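Local coordinates for putative aminotransferase (Actinomadura melliaura, PDB 4ZWV), which probably acts as a pyridoxal 5'-phosphate-dependent sugar aminotransferase, thought to take part in making the aminopentose of the indolocarbazole AT2433, at residues 167-172 / 288-293; 7-12 / 352-357; 296-301 / 346-351; 117-122 / 150-155. All coordinates share one frame; numbering follows the deposited sequence. Where two conformers were deposited one is given.

Contact 1: 167-172 / 288-293; sequences GASYRG and DREGSF
R171 reaches across to D288 and grips a single carboxylate oxygen, OD2, with two nitrogens. R171 NE lies 2.9 Å from D288 OD2, a salt bridge with OD2 in the guanidinium plane, and R171 NH2 adds a second bond to it at 3.1 Å. The two planes are turned 57° from each other. The extended chain of R171 carries NE to D288 OD2, with CG over the centre of the Y170 ring. R289 turns back on the same aspartate: its NE is 2.8 Å from D288 OD1, which also bonds to S286, so one carboxylate holds two arginines. An alanine in place of D288 would probably leave S286 without this partner and R171 and R289, whose NH2 atoms are 4.6 Å apart, without the negative charge between them. Y170 and R289 run side by side the same way, planes 76° apart, with the ring edge toward R289 NE and Y170 CE1 over a guanidinium face. Further along the strands S169 and E290 form an antiparallel hydrogen-bonded pair, E290 N to S169 O at 2.9 Å, and a water joins S169 OG to E290 OE1. Strand 169-170 is the middle of a small antiparallel sheet, between 173-174 and 289-290; Y170 OH reaches D137, R171 NH1 reaches D139 at the start of helix 138-152, and S292 packs on helix 243-273.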
loop_
_atom_site.group_PDB
_atom_site.type_symbol
_atom_site.label_atom_id
_atom_site.label_comp_id
_atom_site.label_asym_id
_atom_site.label_seq_id
_atom_site.Cartn_x
_atom_site.Cartn_y
_atom_site.Cartn_z
ATOM N N GLY A 167 -8.453 17.990 -11.363
ATOM C CA GLY A 167 -9.078 19.214 -11.820
ATOM C C GLY A 167 -9.388 19.273 -13.308
ATOM O O GLY A 167 -9.867 20.299 -13.792
ATOM N N ALA A 168 -9.088 18.201 -14.042
ATOM C CA ALA A 168 -9.342 18.192 -15.487
ATOM C C ALA A 168 -10.806 17.926 -15.779
ATOM O O ALA A 168 -11.522 17.370 -14.940
ATOM C CB ALA A 168 -8.470 17.147 -16.181
ATOM N N SER A 169 -11.243 18.319 -16.976
ATOM C CA SER A 169 -12.613 18.062 -17.408
ATOM C C SER A 169 -12.631 17.724 -18.888
ATOM O O SER A 169 -11.683 18.014 -19.615
ATOM C CB SER A 169 -13.510 19.266 -17.143
ATOM O OG SER A 169 -13.069 20.376 -17.898
ATOM N N TYR A 170 -13.727 17.118 -19.322
ATOM C CA TYR A 170 -13.881 16.717 -20.710
ATOM C C TYR A 170 -15.324 16.951 -21.101
ATOM O O TYR A 170 -16.245 16.447 -20.449
ATOM C CB TYR A 170 -13.457 15.250 -20.889
ATOM C CG TYR A 170 -13.913 14.622 -22.195
ATOM C CD1 TYR A 170 -13.161 14.747 -23.360
ATOM C CD2 TYR A 170 -15.091 13.880 -22.250
ATOM C CE1 TYR A 170 -13.582 14.161 -24.549
ATOM C CE2 TYR A 170 -15.521 13.298 -23.434
ATOM C CZ TYR A 170 -14.764 13.435 -24.575
ATOM O OH TYR A 170 -15.182 12.831 -25.738
ATOM N N ARG A 171 -15.497 17.756 -22.144
ATOM C CA ARG A 171 -16.803 18.119 -22.675
ATOM C C ARG A 171 -17.747 18.608 -21.583
ATOM O O ARG A 171 -18.935 18.288 -21.557
ATOM C CB ARG A 171 -17.382 16.950 -23.473
ATOM C CG ARG A 171 -16.564 16.763 -24.745
ATOM C CD ARG A 171 -17.156 15.816 -25.762
ATOM N NE ARG A 171 -16.237 15.732 -26.896
ATOM C CZ ARG A 171 -16.307 14.826 -27.867
ATOM N NH1 ARG A 171 -17.268 13.913 -27.863
ATOM N NH2 ARG A 171 -15.407 14.842 -28.842
ATOM N N GLY A 172 -17.201 19.443 -20.704
ATOM C CA GLY A 172 -18.017 20.171 -19.749
ATOM C C GLY A 172 -18.341 19.380 -18.501
ATOM O O GLY A 172 -19.135 19.830 -17.672
ATOM N N ASP A 288 -12.392 21.089 -26.640
ATOM C CA ASP A 288 -13.580 20.526 -25.998
ATOM C C ASP A 288 -13.282 19.940 -24.621
ATOM O O ASP A 288 -14.118 19.252 -24.057
ATOM C CB ASP A 288 -14.233 19.452 -26.884
ATOM C CG ASP A 288 -13.356 18.229 -27.077
ATOM O OD1 ASP A 288 -12.151 18.292 -26.773
ATOM O OD2 ASP A 288 -13.868 17.194 -27.546
ATOM N N ARG A 289 -12.089 20.200 -24.097
ATOM C CA ARG A 289 -11.685 19.644 -22.817
ATOM C C ARG A 289 -10.663 20.553 -22.166
ATOM O O ARG A 289 -10.097 21.430 -22.813
ATOM C CB ARG A 289 -11.123 18.230 -22.992
ATOM C CG ARG A 289 -9.812 18.141 -23.777
ATOM C CD ARG A 289 -9.587 16.724 -24.302
ATOM N NE ARG A 289 -10.437 16.476 -25.465
ATOM C CZ ARG A 289 -10.320 15.445 -26.298
ATOM N NH1 ARG A 289 -9.392 14.514 -26.099
ATOM N NH2 ARG A 289 -11.133 15.356 -27.353
ATOM N N GLU A 290 -10.438 20.348 -20.872
ATOM C CA GLU A 290 -9.494 21.175 -20.141
ATOM C C GLU A 290 -8.532 20.287 -19.380
ATOM O O GLU A 290 -8.939 19.588 -18.452
ATOM C CB GLU A 290 -10.222 22.120 -19.183
ATOM C CG GLU A 290 -9.290 23.064 -18.435
ATOM C CD GLU A 290 -10.040 24.077 -17.577
ATOM O OE1 GLU A 290 -10.958 23.676 -16.827
ATOM O OE2 GLU A 290 -9.714 25.280 -17.664
ATOM N N GLY A 291 -7.266 20.293 -19.797
ATOM C CA GLY A 291 -6.248 19.475 -19.152
ATOM C C GLY A 291 -5.609 20.164 -17.962
ATOM O O GLY A 291 -5.893 21.329 -17.669
ATOM N N SER A 292 -4.742 19.436 -17.268
ATOM C CA SER A 292 -4.159 19.954 -16.039
ATOM C C SER A 292 -2.658 20.193 -16.121
ATOM O O SER A 292 -2.069 20.701 -15.170
ATOM C CB SER A 292 -4.480 19.001 -14.885
ATOM O OG SER A 292 -5.886 18.986 -14.667
ATOM N N PHE A 293 -2.044 19.822 -17.246
ATOM C CA PHE A 293 -0.632 20.155 -17.505
ATOM C C PHE A 293 0.316 19.845 -16.348
ATOM O O PHE A 293 1.004 20.714 -15.818
ATOM C CB PHE A 293 -0.515 21.623 -17.905
ATOM C CG PHE A 293 -1.168 21.916 -19.215
ATOM C CD1 PHE A 293 -0.528 21.596 -20.398
ATOM C CD2 PHE A 293 -2.435 22.464 -19.267
ATOM C CE1 PHE A 293 -1.129 21.851 -21.625
ATOM C CE2 PHE A 293 -3.041 22.719 -20.487
ATOM C CZ PHE A 293 -2.384 22.411 -21.666
HETATM O O HOH W 1 -11.581 21.539 -15.685
#

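Contact 2: 7-12 / 352-357; sequences LFKVAV and VGWWLT
K9 lays its aliphatic chain on the indole of W355, and this CH-pi contact is the centre of the packing. K9 CB sits 3.8 Å from the centroid of the six-membered ring, 19° off its normal, while CD comes to 3.6 Å from W355 CB. The two side chains slide past each other in opposite directions. A lysine suits this place because its methylenes cover an aromatic face while the amino end leads away. The opposite face of W355 lies against G353 CA, where a side chain would collide with the ring. Other apolar contact comes from A11, whose CB is 3.6 Å from W354 CZ2; the small methyl lets the indole come close. Carbonyl oxygens meet the ring rims: L7 O is 3.3 Å from W355 CZ2 and V10 O is 3.5 Å from W354 CZ2, each near the ring plane. Polar links between the segments pass through water. One water joins K9 O to W354 NE1, lying in the plane of that indole at 3.0 Å from NE1, and another lies between L7 O and V352 N; W355 NE1 bonds instead to P6 O. Both segments are loops: 352-357 runs from strand 347-350 to helix 358-369, while 7-12 leads to helix 16-26. A11 and W354 both touch Q259 of helix 243-273, and L7 and V10 pack on L226 and G27 of the second subunit.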
loop_
_atom_site.group_PDB
_atom_site.type_symbol
_atom_site.label_atom_id
_atom_site.label_comp_id
_atom_site.label_asym_id
_atom_site.label_seq_id
_atom_site.Cartn_x
_atom_site.Cartn_y
_atom_site.Cartn_z
ATOM N N LEU A 7 11.215 19.996 -12.953
ATOM C CA LEU A 7 10.108 19.509 -13.757
ATOM C C LEU A 7 8.895 19.223 -12.875
ATOM O O LEU A 7 7.751 19.340 -13.319
ATOM C CB LEU A 7 10.548 18.259 -14.524
ATOM C CG LEU A 7 9.595 17.620 -15.524
ATOM C CD1 LEU A 7 9.144 18.648 -16.555
ATOM C CD2 LEU A 7 10.302 16.444 -16.207
ATOM N N PHE A 8 9.171 18.852 -11.621
ATOM C CA PHE A 8 8.153 18.520 -10.624
ATOM C C PHE A 8 8.513 19.214 -9.315
ATOM O O PHE A 8 9.688 19.458 -9.046
ATOM C CB PHE A 8 8.065 17.003 -10.364
ATOM C CG PHE A 8 8.155 16.146 -11.603
ATOM C CD1 PHE A 8 7.034 15.910 -12.382
ATOM C CD2 PHE A 8 9.352 15.539 -11.955
ATOM C CE1 PHE A 8 7.114 15.105 -13.507
ATOM C CE2 PHE A 8 9.438 14.737 -13.079
ATOM C CZ PHE A 8 8.316 14.517 -13.853
ATOM N N LYS A 9 7.518 19.511 -8.488
ATOM C CA LYS A 9 7.789 20.115 -7.183
ATOM C C LYS A 9 6.636 19.835 -6.237
ATOM O O LYS A 9 5.478 19.801 -6.650
ATOM C CB LYS A 9 8.027 21.626 -7.327
ATOM C CG LYS A 9 8.534 22.311 -6.065
ATOM C CD LYS A 9 8.959 23.744 -6.365
ATOM C CE LYS A 9 9.322 24.506 -5.109
ATOM N NZ LYS A 9 10.549 23.952 -4.481
ATOM N N VAL A 10 6.951 19.619 -4.963
ATOM C CA VAL A 10 5.920 19.342 -3.971
ATOM C C VAL A 10 5.186 20.616 -3.561
ATOM O O VAL A 10 5.815 21.627 -3.255
ATOM C CB VAL A 10 6.521 18.681 -2.715
ATOM C CG1 VAL A 10 5.432 18.418 -1.687
ATOM C CG2 VAL A 10 7.222 17.388 -3.080
ATOM N N ALA A 11 3.855 20.572 -3.576
ATOM C CA ALA A 11 3.052 21.684 -3.081
ATOM C C ALA A 11 2.452 21.336 -1.718
ATOM O O ALA A 11 1.370 20.748 -1.641
ATOM C CB ALA A 11 1.948 22.036 -4.076
ATOM N N VAL A 12 3.147 21.685 -0.642
ATOM C CA VAL A 12 2.605 21.420 0.691
ATOM C C VAL A 12 2.402 22.728 1.460
ATOM O O VAL A 12 3.330 23.509 1.678
ATOM C CB VAL A 12 3.504 20.436 1.482
ATOM C CG1 VAL A 12 4.941 20.938 1.553
ATOM C CG2 VAL A 12 2.927 20.166 2.876
ATOM N N VAL A 352 6.250 23.317 -16.162
ATOM C CA VAL A 352 5.132 24.197 -16.478
ATOM C C VAL A 352 4.329 24.566 -15.222
ATOM O O VAL A 352 3.364 25.316 -15.281
ATOM C CB VAL A 352 4.217 23.530 -17.543
ATOM C CG1 VAL A 352 3.361 22.442 -16.911
ATOM C CG2 VAL A 352 3.346 24.563 -18.257
ATOM N N GLY A 353 4.748 24.053 -14.071
ATOM C CA GLY A 353 3.954 24.202 -12.860
ATOM C C GLY A 353 3.935 25.552 -12.155
ATOM O O GLY A 353 4.550 26.528 -12.605
ATOM N N TRP A 354 3.219 25.592 -11.027
ATOM C CA TRP A 354 2.965 26.828 -10.273
ATOM C C TRP A 354 4.223 27.509 -9.739
ATOM O O TRP A 354 4.195 28.691 -9.405
ATOM C CB TRP A 354 2.029 26.535 -9.093
ATOM C CG TRP A 354 2.558 25.432 -8.221
ATOM C CD1 TRP A 354 2.254 24.108 -8.312
ATOM C CD2 TRP A 354 3.513 25.554 -7.153
ATOM N NE1 TRP A 354 2.951 23.394 -7.357
ATOM C CE2 TRP A 354 3.732 24.260 -6.640
ATOM C CE3 TRP A 354 4.202 26.634 -6.582
ATOM C CZ2 TRP A 354 4.603 24.015 -5.583
ATOM C CZ3 TRP A 354 5.071 26.383 -5.533
ATOM C CH2 TRP A 354 5.259 25.086 -5.048
ATOM N N TRP A 355 5.317 26.760 -9.648
ATOM C CA TRP A 355 6.565 27.264 -9.074
ATOM C C TRP A 355 7.360 28.100 -10.069
ATOM O O TRP A 355 8.371 28.704 -9.720
ATOM C CB TRP A 355 7.424 26.100 -8.573
ATOM C CG TRP A 355 7.729 25.104 -9.647
ATOM C CD1 TRP A 355 8.808 25.109 -10.484
ATOM C CD2 TRP A 355 6.937 23.966 -10.014
ATOM N NE1 TRP A 355 8.739 24.036 -11.350
ATOM C CE2 TRP A 355 7.601 23.323 -11.081
ATOM C CE3 TRP A 355 5.735 23.425 -9.542
ATOM C CZ2 TRP A 355 7.109 22.163 -11.678
ATOM C CZ3 TRP A 355 5.248 22.273 -10.136
ATOM C CH2 TRP A 355 5.930 21.658 -11.198
ATOM N N LEU A 356 6.905 28.114 -11.314
ATOM C CA LEU A 356 7.532 28.926 -12.345
ATOM C C LEU A 356 7.223 30.418 -12.206
ATOM O O LEU A 356 6.074 30.834 -12.363
ATOM C CB LEU A 356 7.074 28.450 -13.718
ATOM C CG LEU A 356 7.677 27.204 -14.341
ATOM C CD1 LEU A 356 7.103 27.034 -15.735
ATOM C CD2 LEU A 356 9.163 27.366 -14.416
ATOM N N THR A 357 8.241 31.228 -11.933
ATOM C CA THR A 357 8.061 32.676 -11.958
ATOM C C THR A 357 7.941 33.134 -13.401
ATOM O O THR A 357 8.243 32.379 -14.319
ATOM C CB THR A 357 9.224 33.421 -11.305
ATOM O OG1 THR A 357 10.421 33.193 -12.063
ATOM C CG2 THR A 357 9.414 32.962 -9.870
HETATM O O HOH W 2 5.821 20.792 -14.717
HETATM O O HOH W 3 3.013 20.429 -7.314
#

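Contact 3: 296-301 / 346-351; sequences YDVKVD and RMVSLP
V298 and V348 press side by side, pointing the same way, with V298 CG2 3.5 Å from V348 CG1 in one of the two conformers of V348. Beta-branched valines suit extended strands, and L350 CD1 and V300 CG2 widen this apolar face, which F306 of helix 303-312 covers in part. The backbones pair antiparallel, as in V298 N to V348 O at 3.0 Å, and 296-300 is the middle strand of a three-stranded sheet, between 280-282 and 347-350. On the other face the buried carboxylate of D297 takes a bond from S349, with OG 2.7 Å from OD1 on its syn side. D297 CG lies beside the backbone N (chi1 -77°), and the short serine reaches it across a non-hydrogen-bonded pair. An alanine in place of D297 would probably leave the S349 hydroxyl without its acceptor. The looser end is watery. K299 CB lies over one face of the R346 guanidinium, 3.7 Å from NH2, and one water accepts from both R346 NH1 and K299 NZ, which also bonds to P105 O. A second water links R346 NH2 to D301 OD1. K299 NZ and R346 NH2, 4.6 Å apart, would probably repel, which the salt bridge from R346 to E281 is likely to offset.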
loop_
_atom_site.group_PDB
_atom_site.type_symbol
_atom_site.label_atom_id
_atom_site.label_comp_id
_atom_site.label_asym_id
_atom_site.label_seq_id
_atom_site.Cartn_x
_atom_site.Cartn_y
_atom_site.Cartn_z
ATOM N N TYR A 296 4.629 19.938 -19.514
ATOM C CA TYR A 296 4.316 20.455 -20.847
ATOM C C TYR A 296 5.170 19.726 -21.880
ATOM O O TYR A 296 6.390 19.867 -21.896
ATOM C CB TYR A 296 4.550 21.971 -20.898
ATOM C CG TYR A 296 4.123 22.609 -22.200
ATOM C CD1 TYR A 296 2.837 23.108 -22.360
ATOM C CD2 TYR A 296 5.004 22.706 -23.275
ATOM C CE1 TYR A 296 2.432 23.688 -23.567
ATOM C CE2 TYR A 296 4.611 23.283 -24.477
ATOM C CZ TYR A 296 3.325 23.773 -24.610
ATOM O OH TYR A 296 2.929 24.341 -25.806
ATOM N N ASP A 297 4.527 18.929 -22.731
ATOM C CA ASP A 297 5.255 18.117 -23.704
ATOM C C ASP A 297 5.480 18.828 -25.034
ATOM O O ASP A 297 4.599 19.533 -25.539
ATOM C CB ASP A 297 4.515 16.808 -23.980
ATOM C CG ASP A 297 4.696 15.789 -22.872
ATOM O OD1 ASP A 297 5.467 16.066 -21.933
ATOM O OD2 ASP A 297 4.081 14.704 -22.961
ATOM N N VAL A 298 6.665 18.621 -25.605
ATOM C CA VAL A 298 6.948 18.994 -26.989
ATOM C C VAL A 298 7.703 17.851 -27.660
ATOM O O VAL A 298 8.093 16.888 -27.002
ATOM C CB VAL A 298 7.769 20.300 -27.093
ATOM C CG1 VAL A 298 6.993 21.476 -26.499
ATOM C CG2 VAL A 298 9.113 20.154 -26.408
ATOM N N LYS A 299 7.888 17.945 -28.968
ATOM C CA LYS A 299 8.683 16.962 -29.692
ATOM C C LYS A 299 9.804 17.687 -30.420
ATOM O O LYS A 299 9.549 18.667 -31.111
ATOM C CB LYS A 299 7.802 16.172 -30.665
ATOM C CG LYS A 299 6.753 15.303 -29.961
ATOM C CD LYS A 299 5.767 14.653 -30.943
ATOM C CE LYS A 299 4.837 15.678 -31.563
ATOM N NZ LYS A 299 3.808 15.060 -32.459
ATOM N N VAL A 300 11.044 17.226 -30.260
ATOM C CA VAL A 300 12.179 17.930 -30.864
ATOM C C VAL A 300 13.092 17.054 -31.719
ATOM O O VAL A 300 13.245 15.853 -31.464
ATOM C CB VAL A 300 13.067 18.616 -29.783
ATOM C CG1 VAL A 300 12.286 19.685 -29.038
ATOM C CG2 VAL A 300 13.636 17.593 -28.808
ATOM N N ASP A 301 13.680 17.676 -32.738
ATOM C CA ASP A 301 14.779 17.099 -33.506
ATOM C C ASP A 301 16.078 17.256 -32.726
ATOM O O ASP A 301 16.223 18.206 -31.952
ATOM C CB ASP A 301 14.912 17.779 -34.864
ATOM C CG ASP A 301 13.660 17.664 -35.704
ATOM O OD1 ASP A 301 12.880 16.718 -35.494
ATOM O OD2 ASP A 301 13.464 18.532 -36.582
ATOM N N ARG A 346 11.797 11.696 -29.718
ATOM C CA ARG A 346 11.628 13.134 -29.904
ATOM C C ARG A 346 10.992 13.824 -28.707
ATOM O O ARG A 346 11.212 15.012 -28.478
ATOM C CB ARG A 346 10.784 13.407 -31.147
ATOM C CG ARG A 346 11.467 13.009 -32.444
ATOM C CD ARG A 346 10.450 12.881 -33.566
ATOM N NE ARG A 346 9.787 14.152 -33.818
ATOM C CZ ARG A 346 8.499 14.277 -34.114
ATOM N NH1 ARG A 346 7.717 13.203 -34.182
ATOM N NH2 ARG A 346 7.990 15.480 -34.332
HETATM N N MSE A 347 10.201 13.088 -27.941
HETATM C CA MSE A 347 9.417 13.731 -26.898
HETATM C C MSE A 347 10.281 14.226 -25.745
HETATM O O MSE A 347 11.265 13.586 -25.344
HETATM C CB MSE A 347 8.332 12.784 -26.374
HETATM C CG MSE A 347 8.872 11.536 -25.761
HETATM SE SE MSE A 347 7.412 10.415 -25.107
HETATM C CE MSE A 347 6.512 10.012 -26.752
ATOM N N VAL A 348 9.899 15.374 -25.204
ATOM C CA VAL A 348 10.540 15.918 -24.005
ATOM C C VAL A 348 9.526 16.742 -23.201
ATOM O O VAL A 348 8.748 17.510 -23.769
ATOM C CB VAL A 348 11.786 16.767 -24.355
ATOM C CG1 VAL A 348 11.474 17.773 -25.439
ATOM C CG2 VAL A 348 12.360 17.444 -23.101
ATOM N N SER A 349 9.515 16.534 -21.885
ATOM C CA SER A 349 8.599 17.224 -20.977
ATOM C C SER A 349 9.298 18.442 -20.384
ATOM O O SER A 349 10.444 18.351 -19.927
ATOM C CB SER A 349 8.135 16.295 -19.846
ATOM O OG SER A 349 7.447 15.149 -20.341
ATOM N N LEU A 350 8.600 19.575 -20.380
ATOM C CA LEU A 350 9.140 20.830 -19.862
ATOM C C LEU A 350 8.434 21.263 -18.579
ATOM O O LEU A 350 7.255 20.973 -18.384
ATOM C CB LEU A 350 9.010 21.936 -20.913
ATOM C CG LEU A 350 9.701 21.677 -22.251
ATOM C CD1 LEU A 350 9.385 22.788 -23.236
ATOM C CD2 LEU A 350 11.195 21.566 -22.035
ATOM N N PRO A 351 9.157 21.958 -17.690
ATOM C CA PRO A 351 8.510 22.471 -16.476
ATOM C C PRO A 351 7.400 23.453 -16.810
ATOM O O PRO A 351 7.608 24.341 -17.637
ATOM C CB PRO A 351 9.651 23.185 -15.738
ATOM C CG PRO A 351 10.908 22.588 -16.291
ATOM C CD PRO A 351 10.593 22.285 -17.733
HETATM O O HOH W 4 4.962 13.596 -34.642
HETATM O O HOH W 5 10.353 16.904 -34.076
#

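Contact 4: 117-122 / 150-155; sequences RKISPA and REHGFR
H152 points its CE1 corner at the backbone and ring of P121, 3.9 Å from both P121 N and P121 CD. The S120 carbonyl oxygen lies over one face of the imidazole, and I119 CG2 is 4.2 Å from H152 NE2. A water in the plane of the imidazole stands 2.9 Å from H152 NE2 and donates to I119 O. F154 makes the second touch: its CZ is 3.6 Å from P121 O and 3.7 Å from S120 O, the latter near the ring plane, where the weakly positive ring hydrogens suit a carbonyl. Further out, H152 CB covers part of one F154 face. G153 has positive phi (85°) and turns the chain out of helix 138-152, at angles that call for glycine. In the other segment S120 OG accepts from A122 N, an ST turn, and also bonds to E76; the rigid ring of P121 suits the bend. I119 packs on I144 and A148, and R74 makes a cation-pi contact with F154. Helices 112-118 and 138-152 each lead into a parallel strand, 123-129 and 157-161, as expected at the sheet rim in the large domain of a PLP-dependent aminotransferase.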
loop_
_atom_site.group_PDB
_atom_site.type_symbol
_atom_site.label_atom_id
_atom_site.label_comp_id
_atom_site.label_asym_id
_atom_site.label_seq_id
_atom_site.Cartn_x
_atom_site.Cartn_y
_atom_site.Cartn_z
ATOM N N ARG A 117 -8.984 -2.113 -32.616
ATOM C CA ARG A 117 -8.477 -3.293 -33.317
ATOM C C ARG A 117 -8.033 -4.402 -32.360
ATOM O O ARG A 117 -8.009 -5.579 -32.736
ATOM C CB ARG A 117 -7.304 -2.919 -34.224
ATOM C CG ARG A 117 -7.693 -2.091 -35.438
ATOM C CD ARG A 117 -6.526 -1.974 -36.411
ATOM N NE ARG A 117 -5.344 -1.381 -35.800
ATOM C CZ ARG A 117 -4.991 -0.104 -35.927
ATOM N NH1 ARG A 117 -5.726 0.735 -36.656
ATOM N NH2 ARG A 117 -3.891 0.330 -35.334
ATOM N N LYS A 118 -7.682 -4.040 -31.129
ATOM C CA LYS A 118 -7.087 -5.021 -30.221
ATOM C C LYS A 118 -8.046 -5.595 -29.182
ATOM O O LYS A 118 -7.700 -6.528 -28.464
ATOM C CB LYS A 118 -5.868 -4.406 -29.541
ATOM C CG LYS A 118 -4.683 -4.328 -30.499
ATOM C CD LYS A 118 -3.524 -3.551 -29.916
ATOM C CE LYS A 118 -2.291 -3.724 -30.791
ATOM N NZ LYS A 118 -1.202 -2.781 -30.410
ATOM N N ILE A 119 -9.250 -5.044 -29.093
ATOM C CA ILE A 119 -10.264 -5.660 -28.237
ATOM C C ILE A 119 -10.576 -7.049 -28.796
ATOM O O ILE A 119 -10.748 -7.225 -30.007
ATOM C CB ILE A 119 -11.528 -4.798 -28.160
ATOM C CG1 ILE A 119 -11.222 -3.508 -27.414
ATOM C CG2 ILE A 119 -12.673 -5.556 -27.482
ATOM C CD1 ILE A 119 -12.353 -2.499 -27.451
ATOM N N SER A 120 -10.598 -8.042 -27.916
ATOM C CA SER A 120 -10.711 -9.433 -28.337
ATOM C C SER A 120 -11.596 -10.193 -27.352
ATOM O O SER A 120 -11.972 -9.638 -26.313
ATOM C CB SER A 120 -9.322 -10.081 -28.420
ATOM O OG SER A 120 -8.838 -10.400 -27.134
ATOM N N PRO A 121 -11.922 -11.463 -27.665
ATOM C CA PRO A 121 -12.670 -12.256 -26.685
ATOM C C PRO A 121 -11.955 -12.402 -25.342
ATOM O O PRO A 121 -12.611 -12.735 -24.361
ATOM C CB PRO A 121 -12.812 -13.613 -27.382
ATOM C CG PRO A 121 -12.814 -13.280 -28.837
ATOM C CD PRO A 121 -11.839 -12.147 -28.971
ATOM N N ALA A 122 -10.651 -12.127 -25.285
ATOM C CA ALA A 122 -9.915 -12.214 -24.025
ATOM C C ALA A 122 -9.872 -10.913 -23.228
ATOM O O ALA A 122 -9.350 -10.889 -22.116
ATOM C CB ALA A 122 -8.481 -12.687 -24.288
ATOM N N ARG A 150 -21.774 -5.206 -28.498
ATOM C CA ARG A 150 -22.605 -5.785 -29.541
ATOM C C ARG A 150 -21.969 -7.061 -30.088
ATOM O O ARG A 150 -22.649 -8.067 -30.314
ATOM C CB ARG A 150 -22.821 -4.768 -30.666
ATOM C CG ARG A 150 -23.784 -5.224 -31.741
ATOM C CD ARG A 150 -24.034 -4.132 -32.769
ATOM N NE ARG A 150 -25.077 -4.535 -33.705
ATOM C CZ ARG A 150 -26.311 -4.042 -33.718
ATOM N NH1 ARG A 150 -27.186 -4.484 -34.607
ATOM N NH2 ARG A 150 -26.667 -3.105 -32.851
ATOM N N GLU A 151 -20.655 -7.022 -30.268
ATOM C CA GLU A 151 -19.926 -8.119 -30.899
ATOM C C GLU A 151 -19.720 -9.312 -29.967
ATOM O O GLU A 151 -19.899 -10.467 -30.372
ATOM C CB GLU A 151 -18.568 -7.614 -31.404
ATOM C CG GLU A 151 -17.622 -8.698 -31.904
ATOM C CD GLU A 151 -18.008 -9.251 -33.266
ATOM O OE1 GLU A 151 -17.377 -10.236 -33.698
ATOM O OE2 GLU A 151 -18.930 -8.702 -33.908
ATOM N N HIS A 152 -19.368 -9.023 -28.718
ATOM C CA HIS A 152 -18.941 -10.063 -27.762
ATOM C C HIS A 152 -19.960 -10.399 -26.674
ATOM O O HIS A 152 -19.863 -11.430 -26.002
ATOM C CB HIS A 152 -17.631 -9.616 -27.085
ATOM C CG HIS A 152 -16.504 -9.379 -28.043
ATOM N ND1 HIS A 152 -15.889 -10.398 -28.740
ATOM C CD2 HIS A 152 -15.898 -8.234 -28.437
ATOM C CE1 HIS A 152 -14.943 -9.891 -29.512
ATOM N NE2 HIS A 152 -14.930 -8.580 -29.349
ATOM N N GLY A 153 -20.934 -9.517 -26.489
ATOM C CA GLY A 153 -21.915 -9.656 -25.420
ATOM C C GLY A 153 -21.457 -9.093 -24.079
ATOM O O GLY A 153 -22.253 -8.515 -23.339
ATOM N N PHE A 154 -20.156 -9.135 -23.817
ATOM C CA PHE A 154 -19.646 -8.491 -22.620
ATOM C C PHE A 154 -19.101 -7.134 -23.007
ATOM O O PHE A 154 -18.705 -6.899 -24.147
ATOM C CB PHE A 154 -18.571 -9.366 -21.947
ATOM C CG PHE A 154 -17.337 -9.594 -22.791
ATOM C CD1 PHE A 154 -16.342 -8.624 -22.877
ATOM C CD2 PHE A 154 -17.155 -10.796 -23.469
ATOM C CE1 PHE A 154 -15.207 -8.835 -23.653
ATOM C CE2 PHE A 154 -16.011 -11.017 -24.245
ATOM C CZ PHE A 154 -15.042 -10.036 -24.328
ATOM N N ARG A 155 -19.094 -6.233 -22.037
ATOM C CA ARG A 155 -18.585 -4.888 -22.243
ATOM C C ARG A 155 -17.372 -4.722 -21.347
ATOM O O ARG A 155 -17.521 -4.661 -20.131
ATOM C CB ARG A 155 -19.655 -3.852 -21.911
ATOM C CG ARG A 155 -19.248 -2.422 -22.230
ATOM C CD ARG A 155 -20.241 -1.422 -21.648
ATOM N NE ARG A 155 -19.918 -0.051 -22.048
ATOM C CZ ARG A 155 -20.378 0.524 -23.154
ATOM N NH1 ARG A 155 -21.191 -0.145 -23.957
ATOM N NH2 ARG A 155 -20.034 1.769 -23.451
HETATM O O HOH W 6 -13.563 -6.564 -30.987
#

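Contact 3 is the most buried of the four, contacts 1 and 2 are partly buried, and contact 4 lies on the surface, about 35 Å from contact 3 between centres. Contacts 1 and 3 both pair antiparallel strands, and strands 289-290 and 296-300 follow each other in the chain, but contact 1 gathers a charged network while contact 3 combines a valine core with a watery charged end. Contact 2 joins loops by indole packing and water, and touches both: V352 meets F293 of contact 1, and L7 packs against S349, L350 and P351 of contact 3. Contact 4 stands apart, joining helix ends through ring packing and one water, away from the cofactor site.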